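Local coordinates for Alpha/beta hydrolase fold protein (PDB 6CXT), which carries a pyrrole-2-carbonyl group on a phosphopantetheine arm through its carrier domain, the part present here, for thiotemplated pyrrole biosynthesis with a partner flavin-dependent oxidase, at residues Leu36-Val39 and Leu40-His44. Sequence-based numbering, arbitrary orientation. Where two conformers were deposited one is given.
Sequences LSMV and LLLAH
Met38 and Leu42, one turn apart on helix 35-49 of this phosphopantetheine carrier domain, cross obliquely along one flank of the helix. The Met38 chain starts with CG anti to the backbone N (chi1 177°) and then bends at both following torsions, which lays its sulfur alongside the Leu42 branch point: SD lies 4.1 Å from Leu42 CG. Leu42 CD2 meets the same sulfur, while CD1 faces Met38 CG at 4.1 Å. Beneath this pair the backbone is tightly bonded, with Leu42 N 2.8 Å from Met38 O in a nearly straight hydrogen bond (173°). With Leu42 cut back to an alanine, the contacts of its branch with SD and CG go, which would probably open a gap on that side of the thioether and leave it less firmly held. The pair packs against loops of the domain, Met38 on Leu33 and Phe63 and Leu42 on Ile53, and Met38 also reaches Tyr178 of the Butyryl-CoA dehydrogenase chain. Leu36, near the start of helix 35-49, touches the bound pyrrole-2-carbonyl phosphopantetheine. The hydrogen bond one residue earlier runs from Leu41 N to Ser37 O at 2.9 Å, and Leu41 CB rests 3.4 Å from that same Ser37 O.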
loop_
_atom_site.group_PDB
_atom_site.type_symbol
_atom_site.label_atom_id
_atom_site.label_comp_id
_atom_site.label_asym_id
_atom_site.label_seq_id
_atom_site.Cartn_x
_atom_site.Cartn_y
_atom_site.Cartn_z
ATOM N N LEU A 36 26.063 -10.601 9.918
ATOM C CA LEU A 36 25.378 -11.128 8.703
ATOM C C LEU A 36 26.321 -12.107 7.928
ATOM O O LEU A 36 25.901 -13.234 7.642
ATOM C CB LEU A 36 24.934 -9.980 7.810
ATOM C CG LEU A 36 23.851 -9.090 8.513
ATOM C CD1 LEU A 36 23.365 -8.059 7.538
ATOM C CD2 LEU A 36 22.637 -9.841 9.059
ATOM N N SER A 37 27.549 -11.664 7.618
ATOM C CA SER A 37 28.450 -12.539 6.822
ATOM C C SER A 37 28.785 -13.805 7.581
ATOM O O SER A 37 28.990 -14.847 6.942
ATOM C CB SER A 37 29.675 -11.816 6.328
ATOM O OG SER A 37 30.382 -11.263 7.438
ATOM N N MET A 38 28.758 -13.760 8.914
ATOM C CA MET A 38 29.039 -14.951 9.723
ATOM C C MET A 38 28.006 -16.026 9.463
ATOM O O MET A 38 28.334 -17.191 9.302
ATOM C CB MET A 38 29.152 -14.585 11.217
ATOM C CG MET A 38 29.373 -15.743 12.179
ATOM S SD MET A 38 31.056 -16.442 11.946
ATOM C CE MET A 38 32.145 -15.077 12.392
ATOM N N VAL A 39 26.733 -15.625 9.352
ATOM C CA VAL A 39 25.665 -16.584 9.096
ATOM C C VAL A 39 25.916 -17.304 7.769
ATOM O O VAL A 39 25.747 -18.516 7.683
ATOM C CB VAL A 39 24.245 -15.905 9.143
ATOM C CG1 VAL A 39 23.140 -16.957 8.883
ATOM C CG2 VAL A 39 24.039 -15.313 10.535
ATOM N N LEU A 40 26.282 -16.551 6.752
ATOM C CA LEU A 40 26.466 -17.142 5.416
ATOM C C LEU A 40 27.725 -18.085 5.459
ATOM O O LEU A 40 27.737 -19.194 4.894
ATOM C CB LEU A 40 26.659 -16.027 4.371
ATOM C CG LEU A 40 25.413 -15.083 4.195
ATOM C CD1 LEU A 40 25.679 -14.077 3.105
ATOM C CD2 LEU A 40 24.173 -15.896 3.903
ATOM N N LEU A 41 28.774 -17.601 6.122
ATOM C CA LEU A 41 30.014 -18.399 6.243
ATOM C C LEU A 41 29.702 -19.709 6.992
ATOM O O LEU A 41 30.038 -20.795 6.513
ATOM C CB LEU A 41 31.076 -17.582 6.984
ATOM C CG LEU A 41 32.458 -18.292 7.181
ATOM C CD1 LEU A 41 33.147 -18.584 5.845
ATOM C CD2 LEU A 41 33.345 -17.402 8.042
ATOM N N LEU A 42 29.032 -19.621 8.143
ATOM C CA LEU A 42 28.714 -20.822 8.884
ATOM C C LEU A 42 27.879 -21.787 8.077
ATOM O O LEU A 42 28.042 -22.994 8.244
ATOM C CB LEU A 42 28.048 -20.563 10.248
ATOM C CG LEU A 42 28.857 -19.783 11.286
ATOM C CD1 LEU A 42 28.085 -19.646 12.590
ATOM C CD2 LEU A 42 30.221 -20.444 11.529
ATOM N N ALA A 43 26.988 -21.282 7.214
ATOM C CA ALA A 43 26.138 -22.187 6.397
ATOM C C ALA A 43 27.000 -22.876 5.341
ATOM O O ALA A 43 26.890 -24.086 5.137
ATOM C CB ALA A 43 24.966 -21.418 5.734
ATOM N N HIS A 44 27.871 -22.097 4.697
ATOM C CA HIS A 44 28.821 -22.623 3.708
ATOM C C HIS A 44 29.675 -23.734 4.322
ATOM O O HIS A 44 29.811 -24.802 3.735
ATOM C CB HIS A 44 29.708 -21.507 3.197
ATOM C CG HIS A 44 30.898 -21.986 2.422
ATOM N ND1 HIS A 44 32.091 -22.333 3.025
ATOM C CD2 HIS A 44 31.075 -22.188 1.094
ATOM C CE1 HIS A 44 32.956 -22.714 2.099
ATOM N NE2 HIS A 44 32.367 -22.627 0.919
#